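Local coordinates for protein group 1 truncated hemoglobin (Tetrahymena pyriformis, PDB 3AQ9) that binds one heme per subunit in a 2/2 globin fold, probably binding oxygen at its iron and acting in nitric oxide detoxification, at residues L23-K26 against K27-A30; A91-L94 against K95-V99. The protein carries 1 engineered substitution. One frame throughout, in Å; residues are numbered along the deposited sequence.

Contact 1. Residues L23-K26 against K27-A30; sequences LFYK and KVLA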
# COMPACT_ATOMS: atom_id res chain seq x y z
N LEU A 23 3.66 9.06 -3.44
CA LEU A 23 3.99 9.77 -2.18
C LEU A 23 4.29 8.76 -1.07
O LEU A 23 5.27 8.87 -0.29
CB LEU A 23 2.83 10.67 -1.71
CG LEU A 23 3.06 11.42 -0.38
CD1 LEU A 23 4.53 12.08 -0.26
CD2 LEU A 23 1.85 12.47 -0.16
N PHE A 24 3.52 7.69 -1.03
CA PHE A 24 3.74 6.63 -0.08
C PHE A 24 5.11 6.03 -0.34
O PHE A 24 5.89 5.85 0.62
CB PHE A 24 2.63 5.61 -0.35
CG PHE A 24 2.90 4.20 0.17
CD1 PHE A 24 2.84 3.94 1.58
CD2 PHE A 24 3.20 3.16 -0.70
CE1 PHE A 24 3.09 2.62 2.03
CE2 PHE A 24 3.40 1.82 -0.23
CZ PHE A 24 3.34 1.57 1.11
N TYR A 25 5.48 5.77 -1.60
CA TYR A 25 6.90 5.27 -1.78
C TYR A 25 7.94 6.32 -1.42
O TYR A 25 9.05 5.91 -1.03
CB TYR A 25 7.12 4.71 -3.21
CG TYR A 25 6.68 3.27 -3.15
CD1 TYR A 25 5.55 2.83 -3.84
CD2 TYR A 25 7.39 2.39 -2.31
CE1 TYR A 25 5.10 1.49 -3.65
CE2 TYR A 25 6.99 1.13 -2.18
CZ TYR A 25 5.88 0.70 -2.83
OH TYR A 25 5.68 -0.64 -2.52
N LYS A 26 7.71 7.63 -1.63
CA LYS A 26 8.71 8.59 -1.15
C LYS A 26 8.92 8.39 0.36
O LYS A 26 10.06 8.49 0.85
CB LYS A 26 8.23 10.05 -1.44
CG LYS A 26 9.11 11.14 -0.93
CD LYS A 26 8.39 12.45 -1.19
CE LYS A 26 9.09 13.78 -0.99
NZ LYS A 26 9.72 13.74 0.30
N LYS A 27 7.85 8.11 1.10
CA LYS A 27 8.04 7.97 2.56
C LYS A 27 8.67 6.62 2.83
O LYS A 27 9.57 6.52 3.65
CB LYS A 27 6.65 8.00 3.25
CG LYS A 27 6.13 9.49 3.15
CD LYS A 27 4.75 9.47 3.95
CE LYS A 27 4.06 10.88 3.78
NZ LYS A 27 4.81 11.96 4.42
N VAL A 28 8.17 5.57 2.16
CA VAL A 28 8.75 4.20 2.44
C VAL A 28 10.25 4.17 2.12
O VAL A 28 11.04 3.59 2.89
CB VAL A 28 7.98 3.16 1.58
CG1 VAL A 28 8.72 1.82 1.45
CG2 VAL A 28 6.55 2.92 2.15
N LEU A 29 10.66 4.82 1.01
CA LEU A 29 12.06 4.77 0.62
C LEU A 29 12.94 5.65 1.48
O LEU A 29 14.17 5.65 1.29
CB LEU A 29 12.20 5.21 -0.89
CG LEU A 29 11.50 4.18 -1.82
CD1 LEU A 29 11.45 4.68 -3.37
CD2 LEU A 29 12.17 2.73 -1.82
N ALA A 30 12.35 6.37 2.43
CA ALA A 30 13.11 7.17 3.42
C ALA A 30 13.00 6.55 4.83
O ALA A 30 13.53 7.10 5.82
CB ALA A 30 12.64 8.62 3.44
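V28 lays its CG2 methyl over one face of the F24 ring, a CH-pi contact in the last turn of helix 13-28. The methyl stands 3.7 Å from the ring centroid and 22° off the normal, shifted toward the rim, where CE1 comes within 3.5 Å of V28 CG2. F24 reaches it with CG opposite its own backbone N (chi1 160°). The other branch of V28, CG1, lies alongside the Y25 ring, 4.0 Å from Y25 CD2. F24 CE2 in turn sits over a face of the Y25 ring. This buried side is closed further by F38, whose ring meets that of Y25 edge-to-face, and by I86 of helix 80-96, which touches F24.

Looser packing is found on the flank of K26, L29 and A30. L29 N still donates to Y25 O at 2.8 Å, but its side chain leans on the same carbonyl and brings CD1 no nearer than 4.3 Å to Y25 CB. K26 runs out extended before bending at its last torsion. K27 belongs to neither side entirely: its N bonds to L23 O, its CB and CG rest on the F24 and L23 carbonyls, and the amine continues to a salt bridge with E96.

The helix thus has an aromatic and aliphatic face turned inward; the outer side mixes K26 with the exposed L29 and A30. Y25 is the distal B10 tyrosine, part of the B10-E7-E11 hydrogen-bonding network critical for stability of bound oxygen and for nitric oxide detoxification, and F24 and V28 bear on where its ring sits near the heme. The K27 amine is probably held as a cation, whereas apolar and CH-pi contacts join the aromatic cluster, whose one polar end, the Y25 hydroxyl, is weakly bonded to Q46.

Contact 2. Residues A91-L94 against K95-V99; sequences AATL and KELGV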
# COMPACT_ATOMS: atom_id res chain seq x y z
N ALA A 91 -0.89 5.58 5.97
CA ALA A 91 -1.77 6.52 6.70
C ALA A 91 -1.26 7.93 6.64
O ALA A 91 -2.07 8.84 6.40
CB ALA A 91 -1.94 6.06 8.19
N ALA A 92 0.05 8.10 6.81
CA ALA A 92 0.67 9.48 6.81
C ALA A 92 0.47 10.12 5.39
O ALA A 92 0.21 11.32 5.26
CB ALA A 92 2.06 9.41 7.17
N THR A 93 0.58 9.25 4.36
CA THR A 93 0.40 9.72 2.95
C THR A 93 -1.03 10.25 2.76
O THR A 93 -1.27 11.34 2.21
CB THR A 93 0.65 8.53 1.98
OG1 THR A 93 2.06 8.20 2.10
CG2 THR A 93 0.36 8.94 0.52
N LEU A 94 -1.99 9.40 3.14
CA LEU A 94 -3.40 9.81 2.97
C LEU A 94 -3.71 11.07 3.79
O LEU A 94 -4.47 11.92 3.33
CB LEU A 94 -4.30 8.62 3.37
CG LEU A 94 -4.20 7.35 2.47
CD1 LEU A 94 -5.16 6.31 2.88
CD2 LEU A 94 -4.46 7.64 0.97
N LYS A 95 -3.12 11.19 5.01
CA LYS A 95 -3.38 12.38 5.86
C LYS A 95 -2.87 13.58 5.08
O LYS A 95 -3.51 14.68 5.02
CB LYS A 95 -2.52 12.28 7.17
CG LYS A 95 -2.91 13.35 8.26
CD LYS A 95 -4.46 13.02 8.60
CE LYS A 95 -5.37 14.11 9.30
NZ LYS A 95 -4.73 14.39 10.64
N GLU A 96 -1.65 13.43 4.57
CA GLU A 96 -0.94 14.60 3.90
C GLU A 96 -1.72 15.01 2.67
O GLU A 96 -1.74 16.22 2.26
CB GLU A 96 0.54 14.24 3.65
CG GLU A 96 1.45 15.33 2.96
CD GLU A 96 2.93 14.86 2.90
OE1 GLU A 96 3.14 13.83 3.48
OE2 GLU A 96 3.84 15.57 2.35
N LEU A 97 -2.40 14.07 2.03
CA LEU A 97 -3.29 14.32 0.91
C LEU A 97 -4.66 14.90 1.32
O LEU A 97 -5.45 15.25 0.45
CB LEU A 97 -3.51 13.10 0.01
CG LEU A 97 -2.15 12.69 -0.58
CD1 LEU A 97 -2.41 11.37 -1.35
CD2 LEU A 97 -1.66 13.83 -1.58
N GLY A 98 -4.94 15.01 2.62
CA GLY A 98 -6.19 15.67 3.05
C GLY A 98 -7.33 14.71 3.32
O GLY A 98 -8.45 15.14 3.49
N VAL A 99 -7.04 13.40 3.34
CA VAL A 99 -8.11 12.38 3.65
C VAL A 99 -8.44 12.44 5.17
O VAL A 99 -7.55 12.65 6.01
CB VAL A 99 -7.61 10.95 3.28
CG1 VAL A 99 -8.76 9.93 3.57
CG2 VAL A 99 -7.27 10.92 1.80
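K95 opens the second segment by donating its N to A91 O at 2.9 Å, while its CB rests against the carbonyl oxygens of A91 and A92. Its chain then bends twice, at chi2 and chi4, and the amine ends in a weak, long ion pair with D101. E96 N follows one residue on, bonding to A92 O; its side chain runs extended to the salt bridge with K27 of helix 13-28. L97 N donates to T93 O at 3.0 Å, and the leucine leans over that carbonyl, CG standing 3.2 Å from T93 O. Its CD1 lies beside T93 CG2, the two side chains pointing the same way.

At G98 the chain leaves helical geometry with a positive phi of 95°, in the Schellman motif with which the last turn of this helix closes. Two bonds make the motif: G98 N to K95 O at 2.8 Å, and V99 N to L94 O at 3.0 Å, with an N-H...O angle of 157°. V99 has already turned extended. Its CB and CG2 rest on that same L94 oxygen, and V99 CB packs 4.0 Å from L94 CB, both side chains also meeting L11 and I104.

Contacts 1 and 2 are the closing turns of helices 13-28 and 80-96, and although their centres lie 13 Å apart they touch directly. At the surface K27 NZ and E96 OE1 form a salt bridge of 2.7 Å. Deeper in, T93 is the point of contact: its OG1, already bonded to N89 O, lies 3.2 Å from F24 CA, and its CG2 is 3.8 Å from L23 CB. The two differ in their distance from the heme, the Y25 side chain being about 5 Å from it and that of L94 about 11 Å. Contact 1 therefore borders the heme region, while contact 2 lies farther from the heme and is tied to contact 1 through T93 and the salt bridge.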